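Local atomic coordinates of BH0493 protein (Bacillus halodurans C-125, PDB entry 2QEE), a protein that binds zinc and is a putative amidohydrolase, probably catalysing a metal-dependent hydrolysis of an unidentified substrate. Residues Val278-Met283 and Met302-Asn307; Ile261-Arg266 and Cys326-Asn331. One frame throughout, in Å; residues are numbered along the deposited sequence.

Contact 1. Residues Val278-Met283 and Met302-Asn307; sequences VGKASM and MLSREN
Asn307 and Ala281 meet through two hydrogen bonds, a good example of a side-chain amide reading both polar groups of one backbone residue. Ala281 N points nearly straight at a lone pair of Asn307 OD1 (2.9 Å, N-H...O 177°), while Asn307 ND2 donates to Ala281 O over 2.9 Å and also bonds to Glu310. A chi1 of -82° sets Asn307 CG anti to the carbonyl carbon, and the amide beyond it reaches the 278-283 loop. An alanine here would probably leave Ala281 N and O without these mates and a gap beside Met283. Packing is tight on the buried flank, where Val278 CG2 presses on Leu303 CG at 3.5 Å and Met302 CE meets Ala281 CB at 3.6 Å. A water accepts from Ser304 N at 3.0 Å, and Ser304 OG accepts from Glu306 N in an ST turn. The other flank is looser and partly open to solvent: the extended Lys280 crosses Glu306 at about a right angle and packs on Lys280 of both neighbouring subunits. The contact joins two loops that follow strands 277-278 and 298-302 of one mixed sheet, with strand 257-264 against Ala281, Met302 and Leu303 and helix 308-317 against Met283.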
loop_
_atom_site.group_PDB
_atom_site.type_symbol
_atom_site.label_atom_id
_atom_site.label_comp_id
_atom_site.label_asym_id
_atom_site.label_seq_id
_atom_site.Cartn_x
_atom_site.Cartn_y
_atom_site.Cartn_z
ATOM N N VAL C 278 7.439 -12.662 6.965
ATOM C CA VAL C 278 7.462 -12.098 5.617
ATOM C C VAL C 278 8.495 -10.963 5.486
ATOM O O VAL C 278 8.776 -10.238 6.476
ATOM C CB VAL C 278 6.028 -11.552 5.316
ATOM C CG1 VAL C 278 5.627 -10.418 6.281
ATOM C CG2 VAL C 278 5.918 -11.073 3.802
ATOM N N GLY C 279 9.039 -10.758 4.280
ATOM C CA GLY C 279 9.875 -9.571 4.017
ATOM C C GLY C 279 9.673 -9.189 2.562
ATOM O O GLY C 279 9.382 -10.069 1.730
ATOM N N LYS C 280 9.838 -7.900 2.285
ATOM C CA LYS C 280 9.852 -7.399 0.909
ATOM C C LYS C 280 11.118 -7.914 0.211
ATOM O O LYS C 280 12.190 -7.898 0.794
ATOM C CB LYS C 280 9.783 -5.864 0.871
ATOM C CG LYS C 280 9.567 -5.304 -0.579
ATOM C CD LYS C 280 9.683 -3.820 -0.507
ATOM C CE LYS C 280 9.440 -3.197 -1.901
ATOM N NZ LYS C 280 9.581 -1.726 -1.853
ATOM N N ALA C 281 10.966 -8.356 -1.041
ATOM C CA ALA C 281 12.118 -8.883 -1.819
ATOM C C ALA C 281 12.525 -7.827 -2.855
ATOM O O ALA C 281 11.701 -6.973 -3.298
ATOM C CB ALA C 281 11.734 -10.256 -2.587
ATOM N N SER C 282 13.781 -7.912 -3.322
ATOM C CA SER C 282 14.186 -7.193 -4.543
ATOM C C SER C 282 13.520 -7.868 -5.753
ATOM O O SER C 282 13.386 -9.080 -5.771
ATOM C CB SER C 282 15.708 -7.286 -4.767
ATOM O OG SER C 282 16.028 -6.620 -5.993
ATOM N N MET C 283 13.177 -7.065 -6.763
ATOM C CA MET C 283 12.658 -7.646 -8.014
ATOM C C MET C 283 13.815 -8.025 -8.954
ATOM O O MET C 283 13.574 -8.658 -9.967
ATOM C CB MET C 283 11.692 -6.706 -8.752
ATOM C CG MET C 283 10.478 -6.257 -7.874
ATOM S SD MET C 283 9.471 -7.669 -7.340
ATOM C CE MET C 283 8.933 -8.277 -8.942
ATOM N N MET C 302 4.085 -13.506 -4.640
ATOM C CA MET C 302 5.014 -12.883 -3.672
ATOM C C MET C 302 4.292 -12.624 -2.376
ATOM O O MET C 302 3.079 -12.418 -2.365
ATOM C CB MET C 302 5.667 -11.600 -4.183
ATOM C CG MET C 302 6.575 -11.868 -5.402
ATOM S SD MET C 302 7.466 -10.503 -6.046
ATOM C CE MET C 302 8.901 -10.557 -4.853
ATOM N N LEU C 303 5.051 -12.644 -1.286
ATOM C CA LEU C 303 4.372 -12.636 0.025
ATOM C C LEU C 303 4.153 -11.231 0.632
ATOM O O LEU C 303 3.249 -11.060 1.480
ATOM C CB LEU C 303 5.161 -13.503 1.022
ATOM C CG LEU C 303 4.477 -13.874 2.344
ATOM C CD1 LEU C 303 3.120 -14.573 2.220
ATOM C CD2 LEU C 303 5.483 -14.818 3.164
ATOM N N SER C 304 5.032 -10.306 0.288
ATOM C CA SER C 304 4.961 -8.933 0.898
ATOM C C SER C 304 3.863 -8.117 0.153
ATOM O O SER C 304 3.860 -8.053 -1.081
ATOM C CB SER C 304 6.334 -8.241 0.794
ATOM O OG SER C 304 6.232 -6.863 1.205
ATOM N N ARG C 305 3.063 -7.353 0.932
ATOM C CA ARG C 305 2.100 -6.431 0.339
ATOM C C ARG C 305 2.851 -5.469 -0.575
ATOM O O ARG C 305 2.340 -5.057 -1.624
ATOM C CB ARG C 305 1.382 -5.621 1.443
ATOM C CG ARG C 305 0.280 -4.725 0.879
ATOM C CD ARG C 305 -0.269 -3.841 2.025
ATOM N NE ARG C 305 -1.345 -3.023 1.456
ATOM C CZ ARG C 305 -1.732 -1.856 1.948
ATOM N NH1 ARG C 305 -1.116 -1.367 3.026
ATOM N NH2 ARG C 305 -2.779 -1.235 1.409
ATOM N N GLU C 306 4.075 -5.104 -0.169
ATOM C CA GLU C 306 4.807 -4.002 -0.769
ATOM C C GLU C 306 5.482 -4.410 -2.111
ATOM O O GLU C 306 6.034 -3.558 -2.832
ATOM C CB GLU C 306 5.849 -3.440 0.205
ATOM C CG GLU C 306 5.211 -2.577 1.263
ATOM C CD GLU C 306 4.284 -3.339 2.202
ATOM O OE1 GLU C 306 4.721 -4.399 2.718
ATOM O OE2 GLU C 306 3.185 -2.784 2.508
ATOM N N ASN C 307 5.424 -5.723 -2.414
ATOM C CA ASN C 307 5.890 -6.210 -3.744
ATOM C C ASN C 307 4.786 -6.274 -4.830
ATOM O O ASN C 307 5.084 -6.554 -5.983
ATOM C CB ASN C 307 6.513 -7.631 -3.619
ATOM C CG ASN C 307 7.962 -7.624 -3.147
ATOM O OD1 ASN C 307 8.300 -8.395 -2.237
ATOM N ND2 ASN C 307 8.835 -6.820 -3.768
HETATM O O HOH W 1 7.798 -10.651 -0.741
#

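Contact 2. Residues Ile261-Arg266 and Cys326-Asn331; sequences IGVKKR and CWWFMN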
loop_
_atom_site.group_PDB
_atom_site.type_symbol
_atom_site.label_atom_id
_atom_site.label_comp_id
_atom_site.label_asym_id
_atom_site.label_seq_id
_atom_site.Cartn_x
_atom_site.Cartn_y
_atom_site.Cartn_z
ATOM N N ILE C 261 7.900 -16.146 -3.432
ATOM C CA ILE C 261 9.020 -15.413 -2.897
ATOM C C ILE C 261 8.558 -14.548 -1.700
ATOM O O ILE C 261 7.543 -13.864 -1.790
ATOM C CB ILE C 261 9.604 -14.500 -3.976
ATOM C CG1 ILE C 261 10.220 -15.334 -5.132
ATOM C CG2 ILE C 261 10.688 -13.563 -3.345
ATOM C CD1 ILE C 261 10.422 -14.527 -6.454
ATOM N N GLY C 262 9.320 -14.556 -0.601
ATOM C CA GLY C 262 9.097 -13.546 0.460
ATOM C C GLY C 262 8.908 -14.132 1.856
ATOM O O GLY C 262 8.738 -13.369 2.817
ATOM N N VAL C 263 9.029 -15.454 1.991
ATOM C CA VAL C 263 8.790 -16.108 3.288
ATOM C C VAL C 263 10.107 -16.143 4.067
ATOM O O VAL C 263 11.142 -16.561 3.532
ATOM C CB VAL C 263 8.178 -17.541 3.142
ATOM C CG1 VAL C 263 9.085 -18.490 2.328
ATOM C CG2 VAL C 263 7.880 -18.098 4.506
ATOM N N LYS C 264 10.062 -15.625 5.279
ATOM C CA LYS C 264 11.208 -15.702 6.199
ATOM C C LYS C 264 10.921 -16.857 7.193
ATOM O O LYS C 264 10.076 -16.759 8.082
ATOM C CB LYS C 264 11.388 -14.340 6.903
ATOM C CG LYS C 264 12.552 -14.367 7.927
ATOM C CD LYS C 264 12.954 -12.915 8.329
ATOM C CE LYS C 264 14.283 -12.937 9.094
ATOM N NZ LYS C 264 14.541 -11.667 9.827
ATOM N N LYS C 265 11.630 -17.977 7.041
ATOM C CA LYS C 265 11.290 -19.179 7.815
ATOM C C LYS C 265 11.621 -19.145 9.301
ATOM O O LYS C 265 12.665 -18.624 9.708
ATOM C CB LYS C 265 11.966 -20.429 7.225
ATOM C CG LYS C 265 11.669 -20.735 5.748
ATOM C CD LYS C 265 10.264 -21.208 5.484
ATOM C CE LYS C 265 10.012 -22.602 6.006
ATOM N NZ LYS C 265 8.542 -22.966 5.930
ATOM N N ARG C 266 10.740 -19.720 10.104
ATOM C CA ARG C 266 11.053 -20.032 11.506
ATOM C C ARG C 266 11.552 -18.834 12.323
ATOM O O ARG C 266 12.571 -18.933 13.064
ATOM C CB ARG C 266 12.083 -21.172 11.559
ATOM C CG ARG C 266 11.575 -22.479 10.947
ATOM C CD ARG C 266 12.736 -23.513 10.895
ATOM N NE ARG C 266 13.829 -23.056 10.027
ATOM C CZ ARG C 266 13.891 -23.273 8.711
ATOM N NH1 ARG C 266 12.935 -23.959 8.086
ATOM N NH2 ARG C 266 14.918 -22.798 8.020
ATOM N N CYS C 326 -3.136 -14.831 -4.328
ATOM C CA CYS C 326 -2.871 -13.962 -3.232
ATOM C C CYS C 326 -2.464 -14.864 -2.117
ATOM O O CYS C 326 -3.301 -15.437 -1.450
ATOM C CB CYS C 326 -4.179 -13.225 -2.886
ATOM S SG CYS C 326 -4.877 -12.276 -4.264
ATOM N N TRP C 327 -1.153 -14.967 -1.931
ATOM C CA TRP C 327 -0.577 -16.009 -1.123
ATOM C C TRP C 327 -0.572 -15.634 0.359
ATOM O O TRP C 327 -0.006 -14.582 0.721
ATOM C CB TRP C 327 0.882 -16.151 -1.636
ATOM C CG TRP C 327 1.699 -17.249 -1.041
ATOM C CD1 TRP C 327 1.253 -18.456 -0.587
ATOM C CD2 TRP C 327 3.130 -17.247 -0.857
ATOM N NE1 TRP C 327 2.319 -19.196 -0.102
ATOM C CE2 TRP C 327 3.475 -18.486 -0.261
ATOM C CE3 TRP C 327 4.146 -16.331 -1.156
ATOM C CZ2 TRP C 327 4.807 -18.829 0.064
ATOM C CZ3 TRP C 327 5.473 -16.684 -0.841
ATOM C CH2 TRP C 327 5.780 -17.906 -0.234
ATOM N N TRP C 328 -1.162 -16.507 1.174
ATOM C CA TRP C 328 -0.915 -16.593 2.634
ATOM C C TRP C 328 -1.280 -15.263 3.337
ATOM O O TRP C 328 -2.459 -14.929 3.508
ATOM C CB TRP C 328 0.567 -16.937 2.825
ATOM C CG TRP C 328 1.013 -17.417 4.133
ATOM C CD1 TRP C 328 0.331 -17.444 5.331
ATOM C CD2 TRP C 328 2.292 -18.019 4.375
ATOM N NE1 TRP C 328 1.146 -18.031 6.313
ATOM C CE2 TRP C 328 2.338 -18.385 5.733
ATOM C CE3 TRP C 328 3.402 -18.268 3.563
ATOM C CZ2 TRP C 328 3.470 -18.982 6.305
ATOM C CZ3 TRP C 328 4.519 -18.880 4.127
ATOM C CH2 TRP C 328 4.535 -19.228 5.488
ATOM N N PHE C 329 -0.291 -14.444 3.661
ATOM C CA PHE C 329 -0.584 -13.158 4.372
ATOM C C PHE C 329 -1.248 -12.106 3.445
ATOM O O PHE C 329 -1.771 -11.097 3.901
ATOM C CB PHE C 329 0.659 -12.586 5.018
ATOM C CG PHE C 329 1.314 -13.543 5.962
ATOM C CD1 PHE C 329 0.608 -14.119 6.993
ATOM C CD2 PHE C 329 2.673 -13.857 5.794
ATOM C CE1 PHE C 329 1.249 -15.010 7.840
ATOM C CE2 PHE C 329 3.303 -14.739 6.624
ATOM C CZ PHE C 329 2.618 -15.313 7.628
ATOM N N MET C 330 -1.261 -12.417 2.140
ATOM C CA MET C 330 -1.999 -11.650 1.135
ATOM C C MET C 330 -3.448 -12.163 0.994
ATOM O O MET C 330 -4.279 -11.519 0.328
ATOM C CB MET C 330 -1.352 -11.722 -0.267
ATOM C CG MET C 330 0.145 -11.292 -0.378
ATOM S SD MET C 330 0.354 -9.512 -0.125
ATOM C CE MET C 330 0.479 -9.454 1.653
ATOM N N ASN C 331 -3.766 -13.295 1.624
ATOM C CA ASN C 331 -4.998 -13.921 1.336
ATOM C C ASN C 331 -6.088 -13.441 2.279
ATOM O O ASN C 331 -6.759 -14.227 2.909
ATOM C CB ASN C 331 -4.812 -15.464 1.319
ATOM C CG ASN C 331 -5.944 -16.205 0.624
ATOM O OD1 ASN C 331 -6.781 -15.618 -0.004
ATOM N ND2 ASN C 331 -5.971 -17.534 0.784
#
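Val263 projects from its strand towards two consecutive indoles and touches each differently. Its CG2 methyl stands anti to the backbone N and comes within 3.5 Å of Trp328 CZ3, with CH2 of the same ring slightly farther off; the two side chains cross at about a right angle. Trp327 CH2 makes a looser contact with Val263 CB at 4.2 Å. Beyond this, the Trp327 ring turns its benzo corner to the backbone of the strand: Ile261 C lies at its edge in the ring plane, and Trp327 CZ3 is 3.6 Å from Ile261 N, while the Ile261 side chain points away. At Gly262 (phi 127°) any CB would be jammed against the preceding carbonyl oxygen, which calls for glycine.

The indoles also overlap. Trp328 CE3 sits 3.6 Å above the plane of Trp327, towards its rim, and Phe329 CZ lies over a face of Trp328, making a short run of overlapping rings. The backbone carrying these rings folds into a 3-10 turn, with Met330 N bonded to Trp327 O at 2.9 Å. Outside the segments, the Tyr52 ring also meets Trp328, with planes at about 20°.

Chemically, the meeting is apolar contact of Val263 with two indoles, plus Trp327 against the Ile261 backbone, without polar bonds between the two segments. Its place matters: the nearest atoms of the Trp327 side chain are about 4 Å from the bound zinc and about 3 Å from the side chain of its ligand Asp357. The indole touches Asp357 and so probably lends the zinc site an apolar flank.

Both contacts are buried, yet they sit at different depths: the centre of contact 2 lies about 11 Å from the chain centre, that of contact 1 about 17 Å out. Both touch the second subunit, and contact 1 also meets the third. Their centres are about 9 Å apart, and strand 257-264, part of contact 2, also bonds to both loops of contact 1: Leu303 N probably to Ile261 O (2.8 Å), and Gly279 N to Gly262 O (3.0 Å). Leu303 bridges them, touching Val263 and both tryptophans. Contact 1 relies on amide hydrogen bonds, a water and mixed packing; contact 2 uses apolar and aromatic packing, with Trp327 beside the zinc site.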